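Aminotransferase (Psychrobacter arcticus 273-4, PDB 3IF2) is a pyridoxal-5'-phosphate-binding aminotransferase that probably transfers amino groups between amino acids and keto acids, perhaps as a valine-pyruvate transaminase. Local coordinates at residues 110-121 with 297-308. Sequence-based numbering, arbitrary orientation.
With PLP (pyridoxal-5'-phosphate), chain C.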
loop_
_atom_site.group_PDB
_atom_site.type_symbol
_atom_site.label_atom_id
_atom_site.label_comp_id
_atom_site.label_asym_id
_atom_site.label_seq_id
_atom_site.Cartn_x
_atom_site.Cartn_y
_atom_site.Cartn_z
ATOM N N ALA A 110 -10.665 -8.895 -5.301
ATOM C CA ALA A 110 -10.036 -8.131 -4.236
ATOM C C ALA A 110 -9.379 -6.910 -4.871
ATOM O O ALA A 110 -9.103 -6.904 -6.075
ATOM C CB ALA A 110 -9.003 -8.964 -3.509
ATOM N N LEU A 111 -9.165 -5.885 -4.054
ATOM C CA LEU A 111 -8.502 -4.650 -4.441
ATOM C C LEU A 111 -7.161 -4.565 -3.694
ATOM O O LEU A 111 -7.043 -5.059 -2.545
ATOM C CB LEU A 111 -9.375 -3.428 -4.107
ATOM C CG LEU A 111 -10.783 -3.346 -4.704
ATOM C CD1 LEU A 111 -11.503 -2.058 -4.257
ATOM C CD2 LEU A 111 -10.717 -3.406 -6.185
ATOM N N THR A 112 -6.170 -3.951 -4.360
ATOM C CA THR A 112 -4.825 -3.711 -3.821
ATOM C C THR A 112 -4.438 -2.243 -4.080
ATOM O O THR A 112 -5.137 -1.546 -4.823
ATOM C CB THR A 112 -3.787 -4.684 -4.470
ATOM O OG1 THR A 112 -3.707 -4.466 -5.892
ATOM C CG2 THR A 112 -4.173 -6.136 -4.219
ATOM N N ASN A 113 -3.353 -1.775 -3.459
ATOM C CA ASN A 113 -2.852 -0.401 -3.642
ATOM C C ASN A 113 -2.001 -0.298 -4.925
ATOM O O ASN A 113 -0.802 -0.061 -4.867
ATOM C CB ASN A 113 -2.068 0.083 -2.403
ATOM C CG ASN A 113 -2.955 0.280 -1.169
ATOM O OD1 ASN A 113 -4.159 0.545 -1.275
ATOM N ND2 ASN A 113 -2.346 0.166 0.017
ATOM N N GLY A 114 -2.678 -0.413 -6.075
ATOM C CA GLY A 114 -2.073 -0.504 -7.414
ATOM C C GLY A 114 -1.756 -1.972 -7.725
ATOM O O GLY A 114 -1.690 -2.806 -6.808
ATOM N N SER A 115 -1.602 -2.318 -9.004
ATOM C CA SER A 115 -1.237 -3.698 -9.397
ATOM C C SER A 115 0.143 -4.122 -8.884
ATOM O O SER A 115 0.384 -5.292 -8.712
ATOM C CB SER A 115 -1.327 -3.905 -10.912
ATOM O OG SER A 115 -2.680 -4.020 -11.288
ATOM N N GLN A 116 1.039 -3.156 -8.627
ATOM C CA GLN A 116 2.375 -3.432 -8.062
ATOM C C GLN A 116 2.250 -4.135 -6.691
ATOM O O GLN A 116 2.986 -5.085 -6.386
ATOM C CB GLN A 116 3.175 -2.134 -7.899
ATOM C CG GLN A 116 4.668 -2.314 -7.481
ATOM C CD GLN A 116 5.512 -2.995 -8.531
ATOM O OE1 GLN A 116 5.175 -2.986 -9.723
ATOM N NE2 GLN A 116 6.631 -3.573 -8.101
ATOM N N ASN A 117 1.308 -3.645 -5.884
ATOM C CA ASN A 117 0.961 -4.230 -4.593
ATOM C C ASN A 117 0.455 -5.658 -4.833
ATOM O O ASN A 117 0.814 -6.585 -4.098
ATOM C CB ASN A 117 -0.112 -3.340 -3.936
ATOM C CG ASN A 117 -0.172 -3.442 -2.438
ATOM O OD1 ASN A 117 -1.256 -3.375 -1.846
ATOM N ND2 ASN A 117 0.982 -3.513 -1.809
ATOM N N ALA A 118 -0.342 -5.843 -5.888
ATOM C CA ALA A 118 -0.809 -7.180 -6.274
ATOM C C ALA A 118 0.369 -8.122 -6.597
ATOM O O ALA A 118 0.358 -9.266 -6.160
ATOM C CB ALA A 118 -1.787 -7.121 -7.440
ATOM N N PHE A 119 1.390 -7.641 -7.309
ATOM C CA PHE A 119 2.527 -8.506 -7.671
ATOM C C PHE A 119 3.421 -8.807 -6.491
ATOM O O PHE A 119 3.938 -9.918 -6.408
ATOM C CB PHE A 119 3.335 -7.972 -8.848
ATOM C CG PHE A 119 2.490 -7.573 -9.991
ATOM C CD1 PHE A 119 1.549 -8.458 -10.535
ATOM C CD2 PHE A 119 2.594 -6.299 -10.524
ATOM C CE1 PHE A 119 0.741 -8.069 -11.600
ATOM C CE2 PHE A 119 1.799 -5.913 -11.558
ATOM C CZ PHE A 119 0.871 -6.800 -12.105
ATOM N N PHE A 120 3.602 -7.835 -5.590
ATOM C CA PHE A 120 4.336 -8.064 -4.346
ATOM C C PHE A 120 3.658 -9.203 -3.555
ATOM O O PHE A 120 4.336 -10.083 -3.053
ATOM C CB PHE A 120 4.468 -6.789 -3.507
ATOM C CG PHE A 120 5.096 -7.024 -2.164
ATOM C CD1 PHE A 120 6.457 -7.265 -2.060
ATOM C CD2 PHE A 120 4.329 -7.046 -1.009
ATOM C CE1 PHE A 120 7.061 -7.515 -0.815
ATOM C CE2 PHE A 120 4.918 -7.289 0.237
ATOM C CZ PHE A 120 6.288 -7.517 0.335
ATOM N N TYR A 121 2.327 -9.204 -3.499
ATOM C CA TYR A 121 1.615 -10.293 -2.842
ATOM C C TYR A 121 1.735 -11.606 -3.621
ATOM O O TYR A 121 2.249 -12.591 -3.064
ATOM C CB TYR A 121 0.122 -9.979 -2.592
ATOM C CG TYR A 121 -0.207 -8.821 -1.652
ATOM C CD1 TYR A 121 0.668 -8.378 -0.656
ATOM C CD2 TYR A 121 -1.469 -8.229 -1.716
ATOM C CE1 TYR A 121 0.305 -7.329 0.203
ATOM C CE2 TYR A 121 -1.847 -7.202 -0.879
ATOM C CZ TYR A 121 -0.968 -6.740 0.080
ATOM O OH TYR A 121 -1.355 -5.744 0.932
ATOM N N VAL A 297 -5.030 -12.612 -0.371
ATOM C CA VAL A 297 -4.822 -11.180 -0.635
ATOM C C VAL A 297 -5.463 -10.321 0.447
ATOM O O VAL A 297 -4.841 -9.357 0.941
ATOM C CB VAL A 297 -5.331 -10.745 -2.050
ATOM C CG1 VAL A 297 -5.165 -9.228 -2.269
ATOM C CG2 VAL A 297 -4.569 -11.512 -3.128
ATOM N N SER A 298 -6.683 -10.689 0.826
ATOM C CA SER A 298 -7.447 -10.002 1.889
ATOM C C SER A 298 -6.666 -10.020 3.195
ATOM O O SER A 298 -6.461 -8.972 3.826
ATOM C CB SER A 298 -8.831 -10.670 2.083
ATOM O OG SER A 298 -9.518 -10.236 3.253
ATOM N N ALA A 299 -6.217 -11.220 3.589
ATOM C CA ALA A 299 -5.459 -11.398 4.842
ATOM C C ALA A 299 -4.153 -10.594 4.833
ATOM O O ALA A 299 -3.787 -9.993 5.857
ATOM C CB ALA A 299 -5.198 -12.887 5.157
HETATM N N MSE A 300 -3.467 -10.592 3.685
HETATM C CA MSE A 300 -2.251 -9.790 3.491
HETATM C C MSE A 300 -2.523 -8.255 3.567
HETATM O O MSE A 300 -1.735 -7.520 4.176
HETATM C CB MSE A 300 -1.559 -10.159 2.175
HETATM C CG MSE A 300 -0.842 -11.487 2.227
HETATM SE SE MSE A 300 -0.062 -11.901 0.504
HETATM C CE MSE A 300 0.679 -13.669 0.872
ATOM N N ASN A 301 -3.592 -7.792 2.915
ATOM C CA ASN A 301 -4.026 -6.378 3.021
ATOM C C ASN A 301 -4.235 -5.989 4.459
ATOM O O ASN A 301 -3.708 -4.983 4.880
ATOM C CB ASN A 301 -5.327 -6.081 2.217
ATOM C CG ASN A 301 -5.064 -5.721 0.752
ATOM O OD1 ASN A 301 -3.990 -5.238 0.398
ATOM N ND2 ASN A 301 -6.081 -5.873 -0.080
ATOM N N ALA A 302 -4.951 -6.817 5.222
ATOM C CA ALA A 302 -5.170 -6.576 6.676
ATOM C C ALA A 302 -3.880 -6.293 7.441
ATOM O O ALA A 302 -3.820 -5.345 8.187
ATOM C CB ALA A 302 -5.902 -7.740 7.326
ATOM N N VAL A 303 -2.838 -7.082 7.201
ATOM C CA VAL A 303 -1.586 -6.960 7.948
ATOM C C VAL A 303 -0.701 -5.834 7.400
ATOM O O VAL A 303 -0.203 -5.008 8.162
ATOM C CB VAL A 303 -0.808 -8.331 7.977
ATOM C CG1 VAL A 303 0.461 -8.209 8.785
ATOM C CG2 VAL A 303 -1.672 -9.433 8.553
ATOM N N VAL A 304 -0.518 -5.803 6.085
ATOM C CA VAL A 304 0.370 -4.821 5.444
ATOM C C VAL A 304 -0.230 -3.435 5.320
ATOM O O VAL A 304 0.495 -2.451 5.503
ATOM C CB VAL A 304 0.807 -5.294 4.042
ATOM C CG1 VAL A 304 1.710 -4.245 3.338
ATOM C CG2 VAL A 304 1.547 -6.649 4.156
ATOM N N ASN A 305 -1.541 -3.364 5.062
ATOM C CA ASN A 305 -2.242 -2.106 4.762
ATOM C C ASN A 305 -3.447 -1.709 5.609
ATOM O O ASN A 305 -3.928 -0.581 5.465
ATOM C CB ASN A 305 -2.762 -2.211 3.309
ATOM C CG ASN A 305 -1.658 -2.323 2.294
ATOM O OD1 ASN A 305 -0.612 -1.703 2.441
ATOM N ND2 ASN A 305 -1.906 -3.072 1.227
ATOM N N LEU A 306 -3.951 -2.611 6.451
ATOM C CA LEU A 306 -5.212 -2.447 7.210
ATOM C C LEU A 306 -6.351 -2.651 6.183
ATOM O O LEU A 306 -7.089 -3.629 6.253
ATOM C CB LEU A 306 -5.285 -1.125 8.002
ATOM C CG LEU A 306 -5.957 -1.141 9.370
ATOM C CD1 LEU A 306 -5.189 -2.104 10.278
ATOM C CD2 LEU A 306 -5.931 0.232 10.007
ATOM N N ALA A 307 -6.469 -1.739 5.233
ATOM C CA ALA A 307 -7.409 -1.862 4.106
ATOM C C ALA A 307 -6.792 -1.134 2.900
ATOM O O ALA A 307 -5.927 -0.285 3.071
ATOM C CB ALA A 307 -8.775 -1.286 4.452
ATOM N N PRO A 308 -7.171 -1.511 1.682
ATOM C CA PRO A 308 -6.595 -0.782 0.578
ATOM C C PRO A 308 -7.287 0.571 0.410
ATOM O O PRO A 308 -8.324 0.866 1.020
ATOM C CB PRO A 308 -6.823 -1.704 -0.629
ATOM C CG PRO A 308 -7.868 -2.678 -0.220
ATOM C CD PRO A 308 -8.173 -2.485 1.229
HETATM N N1 PLP C . 1.817 -3.854 -15.179
HETATM C C2 PLP C . 2.525 -3.282 -16.214
HETATM C C2A PLP C . 2.726 -4.096 -17.452
HETATM C C3 PLP C . 3.017 -1.963 -16.084
HETATM O O3 PLP C . 3.722 -1.354 -17.088
HETATM C C4 PLP C . 2.803 -1.247 -14.882
HETATM C C4A PLP C . 3.584 0.049 -14.695
HETATM O O4A PLP C . 3.035 1.087 -14.307
HETATM C C5 PLP C . 2.066 -1.871 -13.821
HETATM C C6 PLP C . 1.587 -3.181 -14.011
HETATM C C5A PLP C . 1.811 -1.201 -12.456
HETATM O O4P PLP C . 0.650 -0.398 -12.422
HETATM P P PLP C . 0.046 0.119 -11.028
HETATM O O1P PLP C . 0.702 -0.276 -9.727
HETATM O O2P PLP C . -1.327 -0.462 -11.074
HETATM O O3P PLP C . 0.061 1.593 -11.129
HETATM O O HOH W 1 -3.449 1.085 2.627
HETATM O O HOH W 2 0.327 -0.587 0.234
#
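Tyr121 and Val297 meet, CD2 against CG1, where helix 115-121 crosses helix 297-305 at 106°, the axes 11.0 Å apart, while strand 110-112 runs 37° from the second helix. With CG beside its backbone N (chi1 -63°), Tyr121 drives its ring as a knob into the hole formed by Val297, Met300, Asn301 and Val304. The long, flexible chain of Met300, a selenomethionine, lays CB over one ring face, 3.9 Å from the centroid in a CH-pi contact; SE lies obliquely beside the ring, a Met-aromatic contact. Compact, branched Val297 fills the corner between Tyr121, Thr112 and Ala110.

The phenol is long enough to reach past the apolar residues to the side-chain amide of Asn301, where Tyr121 OH donates to Asn301 OD1 at 2.7 Å. That oxygen also accepts Asn305 ND2, the two donors arriving from opposite faces of its amide plane. Asn301 suits this place because its other end donates: ND2 reaches Leu111 O at 2.8 Å, nearly in line with the carbonyl, and also bonds Pro82 O.

In this PLP-dependent aminotransferase of class I and II, the strand-turn-helix unit presents a phosphate-binding helix N-terminus: Ser115 N and Gln116 N donate to PLP O2P and O1P. Gly114, the N-cap with positive phi, brings bare backbone against the phosphate.

At the inverse gamma turn centred on Asn113, Asn117 OD1 accepts both Asn113 N (3.1 Å) and, in its carbonyl plane, Asn305 ND2 (3.2 Å). Asn113 OD1 packs on Pro308 and accepts Thr309 N, while its ND2 reaches Asn305 OD1 through a water. At the dimer interface, Leu306 touches a second PLP and Asn117 packs on Asn305 of the second subunit.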